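Local atomic coordinates of alpha-L-rhamnosidase (Aspergillus terreus, PDB entry 6GSZ), a protein that probably hydrolyses terminal non-reducing alpha-L-rhamnose residues from alpha-L-rhamnosides. Residues Asp191-Gly196 and Ser231-Thr236; Ile439-Glu444 and Tyr729-Asn734; Glu550-Ala555 and Ala614-Ser619; Gln673-Ala678 and Ser707-Ser712. All coordinates share one frame; numbering follows the deposited sequence. Where two conformers were deposited one is given.

Contact 1: residues Asp191-Gly196 and Ser231-Thr236; sequences DLLKQG and SLLVVT
L193 and V235 meet methyl to methyl, and the contact is wholly apolar. The two branches point at one another and meet at their ends, CD1 of L193 3.8 Å from CG2 of V235. CG of L193 stands anti to its carbonyl carbon (chi1 -62°), and the extended second torsion carries the branch out of the loop. On V235 it is CG2, the methyl beside the backbone N, that meets it. The second apolar pair is looser. CD2 of L193 lies 4.3 Å from CD2 of L233, but L233 was deposited in two conformers, so this approach is less certain. L233 and V235 are two residues apart on the strand and present the same face to L193. All three residues are buried, although the area shared by the segments is small.

Polar bonds hold the loop 191-196 to other parts of the domain: O of L192 accepts from ND2 of N162, O of K194 from ND2 of N198, and NE2 of Q195 gives to O of D142.

The two sheets here are consistent with the beta sandwich of the galactose-binding-like clan. Strand 228-237 lies between strands 242-246 and 144-154 in one sheet. F138, from strand 132-140 of another sheet, packs on both L193 and L233, while Y144 and A147 of strand 144-154 also touch L193. The loop that carries L193 thus leaves strand 182-188 and drops one leucine into the layer between sheets before strand 196-205 begins.

Contact 2: residues Ile439-Glu444 and Tyr729-Asn734; sequences ISKLHE and YQVVMN. With NAG (2-acetamido-2-deoxy-beta-D-glucopyranose), chain H.
V731 packs on K441 and L442, and the rings of Y729 and H443 take no part in that contact. On helix 727-732 one face of the Y729 ring carries CG of M733, 3.5 Å from the ring plane and nearer the ring's margin than its centre. On helix 437-453 the H443 ring meets the rings of H772 and F432, with planes at about 70° and 50°. The setting is helix packing in the six-hairpin glycosidase domain, an (alpha/alpha)6 barrel fold.

V731 carries the contact from its helix. Its CG1 touches the base of K441, 3.8 Å from CG. Its CG2 rests on the backbone of L442, 4.0 Å from CA. CG of K441 lies anti to the backbone N (chi1 180°), which sets it beside the valine. A bend at chi2 then leads the amine away. The apolar part of the lysine therefore does the packing. V731, V732 and N734 line a pocket with L438 that holds a 2-(2-methoxyethoxy)ethanol molecule, probably from the crystallisation liquor.

Helix 727-732 ends in a Schellman motif. N734 is its C-prime residue, and its positive phi allows the turn. N of N734 bonds to O of V731 at 3.0 Å. This residue carries a glycan: its ND2 is joined to C1 of the sugar at 1.4 Å. The acetamido methyl C8 of that sugar lies 3.4 Å from CE of M733.

Contact 3: residues Glu550-Ala555 and Ala614-Ser619; sequences EQYGGA and ANISTS. With NAG (2-acetamido-2-deoxy-beta-D-glucopyranose), chain C.
Y552 lays the edge of its ring against I616 and S617, joining helices 545-562 and 598-619 of the (alpha/alpha)6 barrel domain. This is the tight side, and all three residues are buried. CG2 of I616 sits near the ring plane, 3.6 Å from CD1 of Y552. The ring and the isoleucine run alongside one another with their ends pointing opposite ways. CG of Y552 is anti to the backbone N (chi1 -174°), and from there the ring extends past I616 to S617. There Y552 OH donates a hydrogen bond of 2.7 Å to S617 OG, which lies in the ring plane. The serine hydroxyl takes part in two bonds, accepting from Y552 and bonded to the carbonyl O of L613 on its own helix. The far end of the tyrosine is thereby fixed. E625 of helix 623-644 touches both Y552 and S617.

The other side of helix 598-619 is loose. T618 is exposed, and N615 is partly exposed and takes no part in the packing. N615 bears an N-linked glycan whose first sugar is also hydrogen-bonded to OD2 of D611. The sugar C1 is bonded to ND2 of N615 at 1.4 Å.

Contact 4: residues Gln673-Ala678 and Ser707-Ser712; sequences QAQSAA and SKYGES
Y709 lies along one turn of helix 671-687 and touches A674 and A678. It was deposited in two conformers, and this account holds for one of them. A first torsion of -85°, well past the usual -60°, leaves its CG on the backbone N side. With chi2 at -78° the ring plane is roughly perpendicular to the plane of CA, CB and CG. The side chain then meets the helix along its length. At its root, CG of Y709 is 3.7 Å from CB of A678, and CB of Y709 is equally close to that methyl. At its end, OH of Y709 lies 3.3 Å from CB of A674. The two alanines are four residues apart, so the side chain, from CB to OH, spans about one helical turn. Q675 comes to the ring edge, with its CG 4.2 Å from CE1 of Y709. The small methyls let the tyrosine come close to the helix.

Y709 is the first residue to leave helix 699-708, which ends in a Schellman motif with G710 at C-prime. Behind the turn, OG of S707 and OG of S712 share a hydrogen bond of 2.7 Å. This ties the end of one helix to the start of the next.

The contact joins helix 671-687 to the turn that ends helix 699-708 and leads into helix 712-719. E711, at the N-cap of helix 712-719, reinforces this pairing through a salt bridge to K679 of helix 671-687. L663 of helix 656-664 touches both A677 and Y709, and V774 of helix 768-775 packs on S707 and S712.

Contact 1 comes first along the chain and stands apart, in a beta domain separate from the helical domain of the other three. Its centre is about 50 Å from that of contact 2 and 65 Å from that of contact 4, both on the opposite side of the chain's centre. Contacts 2, 3 and 4 all belong to the six-hairpin glycosidase domain. Contact 2 has 284 residues between its segments, and contacts 3 and 4 follow one another inside that span. The centres of these three are about 28 to 37 Å apart, and none touches another. They therefore pack separate helix pairs of one domain, while contact 1 packs an accessory beta domain.

Contact 1: residues Asp191-Gly196 and Ser231-Thr236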
loop_
_atom_site.group_PDB
_atom_site.type_symbol
_atom_site.label_atom_id
_atom_site.label_comp_id
_atom_site.label_asym_id
_atom_site.label_seq_id
_atom_site.Cartn_x
_atom_site.Cartn_y
_atom_site.Cartn_z
ATOM N N ASP A 191 -2.921 -1.930 -30.902
ATOM C CA ASP A 191 -4.276 -2.037 -31.420
ATOM C C ASP A 191 -4.974 -0.665 -31.460
ATOM O O ASP A 191 -6.093 -0.577 -31.990
ATOM C CB ASP A 191 -5.060 -3.057 -30.603
ATOM C CG ASP A 191 -4.633 -4.505 -30.830
ATOM O OD1 ASP A 191 -3.897 -4.799 -31.842
ATOM O OD2 ASP A 191 -5.057 -5.339 -30.008
ATOM N N LEU A 192 -4.351 0.384 -30.902
ATOM C CA LEU A 192 -4.961 1.726 -30.918
ATOM C C LEU A 192 -4.569 2.481 -32.185
ATOM O O LEU A 192 -5.254 3.442 -32.559
ATOM C CB LEU A 192 -4.510 2.521 -29.684
ATOM C CG LEU A 192 -4.762 1.873 -28.332
ATOM C CD1 LEU A 192 -4.455 2.836 -27.207
ATOM C CD2 LEU A 192 -6.171 1.369 -28.176
ATOM N N LEU A 193 -3.452 2.100 -32.818
ATOM C CA LEU A 193 -3.027 2.751 -34.046
ATOM C C LEU A 193 -3.907 2.319 -35.217
ATOM O O LEU A 193 -4.608 1.284 -35.197
ATOM C CB LEU A 193 -1.581 2.407 -34.360
ATOM C CG LEU A 193 -0.534 2.845 -33.350
ATOM C CD1 LEU A 193 0.849 2.337 -33.794
ATOM C CD2 LEU A 193 -0.508 4.344 -33.272
ATOM N N LYS A 194 -3.833 3.129 -36.268
ATOM C CA LYS A 194 -4.363 2.726 -37.552
ATOM C C LYS A 194 -3.325 3.048 -38.624
ATOM O O LYS A 194 -2.324 3.766 -38.424
ATOM C CB LYS A 194 -5.742 3.353 -37.772
ATOM C CG LYS A 194 -5.820 4.837 -37.481
ATOM C CD LYS A 194 -7.226 5.430 -37.526
ATOM C CE LYS A 194 -7.190 6.925 -37.273
ATOM N NZ LYS A 194 -8.525 7.552 -37.430
ATOM N N GLN A 195 -3.525 2.419 -39.770
ATOM C CA GLN A 195 -2.680 2.644 -40.901
ATOM C C GLN A 195 -2.874 4.082 -41.380
ATOM O O GLN A 195 -3.991 4.555 -41.482
ATOM C CB GLN A 195 -3.101 1.668 -42.006
ATOM C CG GLN A 195 -2.016 1.439 -43.024
ATOM C CD GLN A 195 -0.836 0.756 -42.384
ATOM O OE1 GLN A 195 -0.928 -0.377 -41.943
ATOM N NE2 GLN A 195 0.289 1.444 -42.336
ATOM N N GLY A 196 -1.771 4.765 -41.653
ATOM C CA GLY A 196 -1.861 6.111 -42.171
ATOM C C GLY A 196 -1.846 7.134 -41.035
ATOM O O GLY A 196 -1.031 7.073 -40.119
ATOM N N SER A 231 7.052 11.850 -23.528
ATOM C CA SER A 231 6.346 10.787 -24.255
ATOM C C SER A 231 7.244 10.282 -25.390
ATOM O O SER A 231 7.809 11.095 -26.103
ATOM C CB SER A 231 5.014 11.315 -24.761
ATOM O OG SER A 231 4.229 10.327 -25.426
ATOM N N LEU A 232 7.299 8.977 -25.595
ATOM C CA LEU A 232 7.891 8.413 -26.785
ATOM C C LEU A 232 6.988 7.280 -27.268
ATOM O O LEU A 232 6.769 6.305 -26.518
ATOM C CB LEU A 232 9.303 7.890 -26.499
ATOM C CG LEU A 232 10.028 7.307 -27.720
ATOM C CD1 LEU A 232 10.278 8.411 -28.752
ATOM C CD2 LEU A 232 11.307 6.562 -27.290
ATOM N N LEU A 233 6.515 7.375 -28.506
ATOM C CA LEU A 233 5.802 6.311 -29.194
ATOM C C LEU A 233 6.792 5.617 -30.128
ATOM O O LEU A 233 7.481 6.271 -30.895
ATOM C CB LEU A 233 4.636 6.888 -29.993
ATOM C CG LEU A 233 3.777 5.843 -30.699
ATOM C CD1 LEU A 233 2.890 5.136 -29.709
ATOM C CD2 LEU A 233 2.937 6.485 -31.785
ATOM N N VAL A 234 6.927 4.295 -29.981
ATOM C CA VAL A 234 7.826 3.504 -30.803
ATOM C C VAL A 234 6.967 2.491 -31.564
ATOM O O VAL A 234 6.311 1.635 -30.934
ATOM C CB VAL A 234 8.885 2.791 -29.946
ATOM C CG1 VAL A 234 9.870 2.068 -30.848
ATOM C CG2 VAL A 234 9.633 3.749 -29.036
ATOM N N VAL A 235 7.013 2.533 -32.892
ATOM C CA VAL A 235 6.287 1.608 -33.734
ATOM C C VAL A 235 7.307 0.698 -34.428
ATOM O O VAL A 235 8.282 1.180 -34.995
ATOM C CB VAL A 235 5.439 2.362 -34.792
ATOM C CG1 VAL A 235 4.661 1.392 -35.657
ATOM C CG2 VAL A 235 4.513 3.391 -34.164
ATOM N N THR A 236 7.132 -0.613 -34.254
ATOM C CA THR A 236 7.990 -1.591 -34.909
ATOM C C THR A 236 7.312 -2.044 -36.202
ATOM O O THR A 236 6.218 -2.571 -36.191
ATOM C CB THR A 236 8.237 -2.805 -34.010
ATOM O OG1 THR A 236 8.839 -2.309 -32.813
ATOM C CG2 THR A 236 9.119 -3.842 -34.678
#

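Contact 2: residues Ile439-Glu444 and Tyr729-Asn734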
loop_
_atom_site.group_PDB
_atom_site.type_symbol
_atom_site.label_atom_id
_atom_site.label_comp_id
_atom_site.label_asym_id
_atom_site.label_seq_id
_atom_site.Cartn_x
_atom_site.Cartn_y
_atom_site.Cartn_z
ATOM N N ILE A 439 -16.387 -9.062 14.818
ATOM C CA ILE A 439 -14.951 -9.262 14.548
ATOM C C ILE A 439 -14.772 -9.499 13.040
ATOM O O ILE A 439 -13.799 -9.008 12.425
ATOM C CB ILE A 439 -14.390 -10.405 15.413
ATOM C CG1 ILE A 439 -14.457 -10.029 16.887
ATOM C CG2 ILE A 439 -12.965 -10.764 15.024
ATOM C CD1 ILE A 439 -14.048 -11.146 17.806
ATOM N N SER A 440 -15.708 -10.215 12.408
ATOM C CA SER A 440 -15.638 -10.341 10.933
ATOM C C SER A 440 -15.726 -8.953 10.267
ATOM O O SER A 440 -14.974 -8.682 9.316
ATOM C CB SER A 440 -16.709 -11.239 10.361
ATOM O OG SER A 440 -16.579 -12.550 10.866
ATOM N N LYS A 441 -16.623 -8.090 10.767
ATOM C CA LYS A 441 -16.733 -6.752 10.202
ATOM C C LYS A 441 -15.463 -5.940 10.471
ATOM O O LYS A 441 -15.043 -5.151 9.610
ATOM C CB LYS A 441 -17.956 -6.030 10.768
ATOM C CG LYS A 441 -18.164 -4.609 10.238
ATOM C CD LYS A 441 -18.361 -4.543 8.738
ATOM C CE LYS A 441 -19.009 -3.260 8.268
ATOM N NZ LYS A 441 -19.185 -3.253 6.788
ATOM N N LEU A 442 -14.880 -6.075 11.663
ATOM C CA LEU A 442 -13.591 -5.416 11.959
ATOM C C LEU A 442 -12.560 -5.733 10.867
ATOM O O LEU A 442 -11.888 -4.826 10.369
ATOM C CB LEU A 442 -13.071 -5.831 13.327
ATOM C CG LEU A 442 -11.710 -5.253 13.713
ATOM C CD1 LEU A 442 -11.740 -3.716 13.728
ATOM C CD2 LEU A 442 -11.260 -5.848 15.051
ATOM N N HIS A 443 -12.430 -6.999 10.480
ATOM C CA HIS A 443 -11.475 -7.364 9.449
ATOM C C HIS A 443 -11.830 -6.680 8.111
ATOM O O HIS A 443 -10.954 -6.198 7.419
ATOM C CB HIS A 443 -11.300 -8.886 9.322
ATOM C CG HIS A 443 -10.149 -9.189 8.429
ATOM N ND1 HIS A 443 -10.276 -9.334 7.050
ATOM C CD2 HIS A 443 -8.840 -9.349 8.719
ATOM C CE1 HIS A 443 -9.070 -9.566 6.543
ATOM N NE2 HIS A 443 -8.176 -9.597 7.564
ATOM N N GLU A 444 -13.115 -6.678 7.737
ATOM C CA GLU A 444 -13.542 -5.992 6.521
ATOM C C GLU A 444 -13.138 -4.504 6.587
ATOM O O GLU A 444 -12.668 -3.917 5.580
ATOM C CB GLU A 444 -15.033 -6.256 6.318
ATOM C CG GLU A 444 -15.560 -5.665 5.038
ATOM C CD GLU A 444 -16.944 -6.130 4.587
ATOM O OE1 GLU A 444 -17.553 -6.973 5.256
ATOM O OE2 GLU A 444 -17.396 -5.633 3.550
ATOM N N TYR A 729 -15.904 -0.866 19.277
ATOM C CA TYR A 729 -16.661 0.385 19.432
ATOM C C TYR A 729 -16.825 1.039 18.062
ATOM O O TYR A 729 -17.885 1.531 17.722
ATOM C CB TYR A 729 -15.954 1.327 20.395
ATOM C CG TYR A 729 -16.455 2.742 20.363
ATOM C CD1 TYR A 729 -17.664 3.056 20.935
ATOM C CD2 TYR A 729 -15.726 3.756 19.771
ATOM C CE1 TYR A 729 -18.141 4.355 20.914
ATOM C CE2 TYR A 729 -16.175 5.062 19.735
ATOM C CZ TYR A 729 -17.399 5.364 20.314
ATOM O OH TYR A 729 -17.860 6.650 20.288
ATOM N N GLN A 730 -15.728 1.077 17.299
ATOM C CA GLN A 730 -15.791 1.766 16.005
ATOM C C GLN A 730 -16.767 1.033 15.069
ATOM O O GLN A 730 -17.507 1.673 14.333
ATOM C CB GLN A 730 -14.388 1.899 15.385
ATOM C CG GLN A 730 -13.375 2.502 16.333
ATOM C CD GLN A 730 -12.034 2.842 15.725
ATOM O OE1 GLN A 730 -11.652 2.289 14.692
ATOM N NE2 GLN A 730 -11.296 3.748 16.370
ATOM N N VAL A 731 -16.866 -0.297 15.200
ATOM C CA VAL A 731 -17.763 -1.120 14.393
ATOM C C VAL A 731 -19.242 -0.845 14.772
ATOM O O VAL A 731 -20.125 -0.655 13.907
ATOM C CB VAL A 731 -17.407 -2.618 14.548
ATOM C CG1 VAL A 731 -18.428 -3.485 13.842
ATOM C CG2 VAL A 731 -16.010 -2.897 13.966
ATOM N N VAL A 732 -19.540 -0.836 16.065
ATOM C CA VAL A 732 -20.922 -0.680 16.508
ATOM C C VAL A 732 -21.373 0.771 16.312
ATOM O O VAL A 732 -22.574 0.994 16.317
ATOM C CB VAL A 732 -21.167 -1.218 17.932
ATOM C CG1 VAL A 732 -20.787 -2.688 18.054
ATOM C CG2 VAL A 732 -20.513 -0.374 19.013
ATOM N N MET A 733 -20.442 1.717 16.096
ATOM C CA MET A 733 -20.782 3.109 15.743
ATOM C C MET A 733 -20.932 3.271 14.220
ATOM O O MET A 733 -21.005 4.386 13.715
ATOM C CB MET A 733 -19.703 4.050 16.266
ATOM C CG MET A 733 -19.681 4.160 17.773
ATOM S SD MET A 733 -21.157 4.951 18.441
ATOM C CE MET A 733 -20.938 6.621 17.848
ATOM N N ASN A 734 -21.044 2.156 13.507
ATOM C CA ASN A 734 -21.282 2.070 12.048
ATOM C C ASN A 734 -20.027 2.454 11.285
ATOM O O ASN A 734 -20.100 2.827 10.118
ATOM C CB ASN A 734 -22.446 2.928 11.547
ATOM C CG ASN A 734 -23.736 2.504 12.170
ATOM O OD1 ASN A 734 -23.897 1.311 12.428
ATOM N ND2 ASN A 734 -24.602 3.480 12.409
HETATM C C1 NAG H . -25.893 3.350 13.026
HETATM C C2 NAG H . -26.226 4.713 13.667
HETATM C C3 NAG H . -27.576 4.637 14.351
HETATM C C4 NAG H . -28.612 4.108 13.370
HETATM C C5 NAG H . -28.144 2.808 12.703
HETATM C C6 NAG H . -29.123 2.366 11.633
HETATM C C7 NAG H . -24.358 6.205 14.364
HETATM C C8 NAG H . -23.320 6.462 15.422
HETATM N N2 NAG H . -25.194 5.172 14.597
HETATM O O3 NAG H . -27.953 5.944 14.793
HETATM O O4 NAG H . -29.809 3.884 14.089
HETATM O O5 NAG H . -26.869 2.986 12.074
HETATM O O6 NAG H . -28.602 1.193 11.011
HETATM O O7 NAG H . -24.363 6.925 13.359
#

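Contact 3: residues Glu550-Ala555 and Ala614-Ser619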
loop_
_atom_site.group_PDB
_atom_site.type_symbol
_atom_site.label_atom_id
_atom_site.label_comp_id
_atom_site.label_asym_id
_atom_site.label_seq_id
_atom_site.Cartn_x
_atom_site.Cartn_y
_atom_site.Cartn_z
ATOM N N GLU A 550 19.376 -4.627 -0.691
ATOM C CA GLU A 550 19.282 -3.211 -1.135
ATOM C C GLU A 550 18.794 -2.307 -0.005
ATOM O O GLU A 550 19.131 -1.102 0.000
ATOM C CB GLU A 550 18.476 -3.135 -2.423
ATOM C CG GLU A 550 16.995 -3.050 -2.298
ATOM C CD GLU A 550 16.227 -3.345 -3.583
ATOM O OE1 GLU A 550 16.792 -4.092 -4.446
ATOM O OE2 GLU A 550 15.061 -2.885 -3.685
ATOM N N GLN A 551 18.019 -2.858 0.929
ATOM C CA GLN A 551 17.448 -2.106 2.051
ATOM C C GLN A 551 18.394 -2.047 3.268
ATOM O O GLN A 551 18.117 -1.342 4.248
ATOM C CB GLN A 551 16.067 -2.657 2.386
ATOM C CG GLN A 551 15.079 -2.370 1.267
ATOM C CD GLN A 551 13.828 -3.213 1.271
ATOM O OE1 GLN A 551 13.533 -3.916 2.240
ATOM N NE2 GLN A 551 13.055 -3.135 0.192
ATOM N N TYR A 552 19.486 -2.812 3.218
ATOM C CA TYR A 552 20.377 -2.906 4.336
ATOM C C TYR A 552 21.056 -1.593 4.691
ATOM O O TYR A 552 21.110 -1.232 5.892
ATOM C CB TYR A 552 21.441 -3.982 4.110
ATOM C CG TYR A 552 22.309 -4.227 5.312
ATOM C CD1 TYR A 552 21.812 -4.888 6.420
ATOM C CD2 TYR A 552 23.612 -3.770 5.371
ATOM C CE1 TYR A 552 22.608 -5.178 7.512
ATOM C CE2 TYR A 552 24.423 -4.028 6.475
ATOM C CZ TYR A 552 23.910 -4.708 7.560
ATOM O OH TYR A 552 24.701 -4.996 8.646
ATOM N N GLY A 553 21.518 -0.867 3.664
ATOM C CA GLY A 553 22.278 0.350 3.967
ATOM C C GLY A 553 21.450 1.387 4.716
ATOM O O GLY A 553 21.920 2.020 5.669
ATOM N N GLY A 554 20.170 1.491 4.369
ATOM C CA GLY A 554 19.291 2.401 5.097
ATOM C C GLY A 554 19.169 2.038 6.566
ATOM O O GLY A 554 19.225 2.887 7.473
ATOM N N ALA A 555 18.940 0.740 6.817
ATOM C CA ALA A 555 18.797 0.239 8.182
ATOM C C ALA A 555 20.078 0.452 9.006
ATOM O O ALA A 555 20.022 0.955 10.119
ATOM C CB ALA A 555 18.389 -1.233 8.125
ATOM N N ALA A 614 20.820 -6.816 13.828
ATOM C CA ALA A 614 21.643 -8.008 14.076
ATOM C C ALA A 614 21.116 -9.170 13.229
ATOM O O ALA A 614 21.896 -9.851 12.573
ATOM C CB ALA A 614 21.660 -8.373 15.541
ATOM N N ASN A 615 19.794 -9.388 13.270
ATOM C CA ASN A 615 19.172 -10.522 12.619
ATOM C C ASN A 615 19.264 -10.395 11.100
ATOM O O ASN A 615 19.563 -11.373 10.405
ATOM C CB ASN A 615 17.756 -10.748 13.132
ATOM C CG ASN A 615 17.762 -11.269 14.554
ATOM O OD1 ASN A 615 18.813 -11.299 15.235
ATOM N ND2 ASN A 615 16.591 -11.659 15.018
ATOM N N ILE A 616 19.033 -9.175 10.587
ATOM C CA ILE A 616 19.172 -8.949 9.140
ATOM C C ILE A 616 20.620 -9.198 8.714
ATOM O O ILE A 616 20.886 -9.805 7.668
ATOM C CB ILE A 616 18.721 -7.511 8.782
ATOM C CG1 ILE A 616 17.218 -7.342 8.961
ATOM C CG2 ILE A 616 19.200 -7.155 7.400
ATOM C CD1 ILE A 616 16.852 -5.856 8.997
ATOM N N SER A 617 21.563 -8.724 9.554
ATOM C CA SER A 617 22.987 -8.933 9.271
ATOM C C SER A 617 23.271 -10.445 9.150
ATOM O O SER A 617 23.941 -10.860 8.228
ATOM C CB SER A 617 23.866 -8.261 10.344
ATOM O OG SER A 617 23.644 -6.856 10.345
ATOM N N THR A 618 22.738 -11.237 10.082
ATOM C CA THR A 618 22.921 -12.683 10.032
ATOM C C THR A 618 22.323 -13.284 8.753
ATOM O O THR A 618 22.955 -14.088 8.074
ATOM C CB THR A 618 22.317 -13.290 11.290
ATOM O OG1 THR A 618 23.020 -12.779 12.416
ATOM C CG2 THR A 618 22.411 -14.795 11.275
ATOM N N SER A 619 21.121 -12.845 8.383
ATOM C CA SER A 619 20.443 -13.336 7.174
ATOM C C SER A 619 21.316 -13.087 5.939
ATOM O O SER A 619 21.300 -13.882 4.976
ATOM C CB SER A 619 19.065 -12.715 7.003
ATOM O OG SER A 619 18.185 -13.088 8.055
HETATM C C1 NAG C . 16.484 -12.127 16.373
HETATM C C2 NAG C . 15.036 -12.103 16.826
HETATM C C3 NAG C . 14.925 -12.648 18.259
HETATM C C4 NAG C . 15.618 -13.991 18.358
HETATM C C5 NAG C . 17.035 -13.903 17.806
HETATM C C6 NAG C . 17.760 -15.247 17.801
HETATM C C7 NAG C . 13.424 -10.447 16.049
HETATM C C8 NAG C . 13.045 -8.993 16.093
HETATM N N2 NAG C . 14.515 -10.774 16.736
HETATM O O3 NAG C . 13.543 -12.773 18.596
HETATM O O4 NAG C . 15.698 -14.307 19.764
HETATM O O5 NAG C . 16.966 -13.431 16.452
HETATM O O6 NAG C . 17.057 -16.224 16.991
HETATM O O7 NAG C . 12.798 -11.257 15.400
#

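Contact 4: residues Gln673-Ala678 and Ser707-Ser712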
loop_
_atom_site.group_PDB
_atom_site.type_symbol
_atom_site.label_atom_id
_atom_site.label_comp_id
_atom_site.label_asym_id
_atom_site.label_seq_id
_atom_site.Cartn_x
_atom_site.Cartn_y
_atom_site.Cartn_z
ATOM N N GLN A 673 11.133 -12.288 35.923
ATOM C CA GLN A 673 10.716 -10.860 35.985
ATOM C C GLN A 673 9.795 -10.565 34.801
ATOM O O GLN A 673 8.848 -9.801 34.986
ATOM C CB GLN A 673 11.934 -9.930 36.034
ATOM C CG GLN A 673 12.595 -9.901 37.407
ATOM C CD GLN A 673 13.261 -8.582 37.698
ATOM O OE1 GLN A 673 13.567 -7.806 36.790
ATOM N NE2 GLN A 673 13.496 -8.332 38.982
ATOM N N ALA A 674 10.080 -11.167 33.632
ATOM C CA ALA A 674 9.207 -10.990 32.476
ATOM C C ALA A 674 7.843 -11.632 32.751
ATOM O O ALA A 674 6.810 -11.040 32.509
ATOM C CB ALA A 674 9.835 -11.571 31.235
ATOM N N GLN A 675 7.829 -12.859 33.306
ATOM C CA GLN A 675 6.556 -13.527 33.563
ATOM C C GLN A 675 5.730 -12.705 34.588
ATOM O O GLN A 675 4.511 -12.588 34.475
ATOM C CB GLN A 675 6.781 -14.967 34.075
ATOM C CG GLN A 675 7.367 -15.909 33.024
ATOM C CD GLN A 675 7.967 -17.216 33.521
ATOM O OE1 GLN A 675 7.879 -17.588 34.698
ATOM N NE2 GLN A 675 8.612 -17.938 32.611
ATOM N N SER A 676 6.381 -12.161 35.623
ATOM C CA SER A 676 5.701 -11.333 36.615
ATOM C C SER A 676 5.098 -10.100 35.934
ATOM O O SER A 676 3.963 -9.741 36.217
ATOM C CB SER A 676 6.636 -10.919 37.750
ATOM O OG SER A 676 6.993 -12.054 38.508
ATOM N N ALA A 677 5.884 -9.470 35.045
ATOM C CA ALA A 677 5.407 -8.271 34.301
ATOM C C ALA A 677 4.188 -8.616 33.426
ATOM O O ALA A 677 3.210 -7.836 33.342
ATOM C CB ALA A 677 6.564 -7.712 33.530
ATOM N N ALA A 678 4.208 -9.775 32.776
ATOM C CA ALA A 678 3.045 -10.235 31.941
ATOM C C ALA A 678 1.782 -10.332 32.797
ATOM O O ALA A 678 0.696 -9.928 32.386
ATOM C CB ALA A 678 3.327 -11.517 31.202
ATOM N N SER A 707 -0.281 -13.007 23.776
ATOM C CA SER A 707 -0.227 -14.400 23.316
ATOM C C SER A 707 1.157 -15.014 23.570
ATOM O O SER A 707 1.251 -16.189 23.925
ATOM C CB SER A 707 -0.606 -14.499 21.854
ATOM O OG SER A 707 -1.968 -14.133 21.679
ATOM N N LYS A 708 2.239 -14.250 23.439
ATOM C CA LYS A 708 3.608 -14.719 23.675
ATOM C C LYS A 708 3.721 -15.285 25.099
ATOM O O LYS A 708 4.462 -16.263 25.314
ATOM C CB LYS A 708 4.587 -13.554 23.484
ATOM C CG LYS A 708 6.045 -13.826 23.834
ATOM C CD LYS A 708 6.925 -12.641 23.501
ATOM C CE LYS A 708 8.388 -12.860 23.833
ATOM N NZ LYS A 708 9.233 -11.837 23.179
ATOM N N TYR A 709 2.944 -14.730 26.039
ATOM C CA TYR A 709 2.975 -15.120 27.470
ATOM C C TYR A 709 1.765 -15.951 27.883
ATOM O O TYR A 709 1.501 -16.131 29.102
ATOM C CB TYR A 709 3.125 -13.869 28.335
ATOM C CG TYR A 709 4.580 -13.549 28.414
ATOM C CD1 TYR A 709 5.398 -14.267 29.263
ATOM C CD2 TYR A 709 5.160 -12.677 27.519
ATOM C CE1 TYR A 709 6.762 -14.050 29.297
ATOM C CE2 TYR A 709 6.521 -12.450 27.531
ATOM C CZ TYR A 709 7.320 -13.132 28.430
ATOM O OH TYR A 709 8.652 -12.921 28.411
ATOM N N GLY A 710 1.071 -16.522 26.889
ATOM C CA GLY A 710 -0.023 -17.464 27.160
ATOM C C GLY A 710 -1.301 -16.802 27.626
ATOM O O GLY A 710 -2.184 -17.460 28.214
ATOM N N GLU A 711 -1.431 -15.498 27.324
ATOM C CA GLU A 711 -2.569 -14.731 27.803
ATOM C C GLU A 711 -3.501 -14.334 26.648
ATOM O O GLU A 711 -4.061 -13.226 26.662
ATOM C CB GLU A 711 -2.074 -13.515 28.570
ATOM C CG GLU A 711 -1.175 -13.857 29.743
ATOM C CD GLU A 711 -1.860 -14.423 30.969
ATOM O OE1 GLU A 711 -3.122 -14.400 31.023
ATOM O OE2 GLU A 711 -1.116 -14.845 31.895
ATOM N N SER A 712 -3.692 -15.229 25.671
ATOM C CA SER A 712 -4.624 -14.968 24.589
ATOM C C SER A 712 -6.047 -14.685 25.092
ATOM O O SER A 712 -6.755 -13.920 24.465
ATOM C CB SER A 712 -4.628 -16.061 23.523
ATOM O OG SER A 712 -3.381 -16.150 22.856
#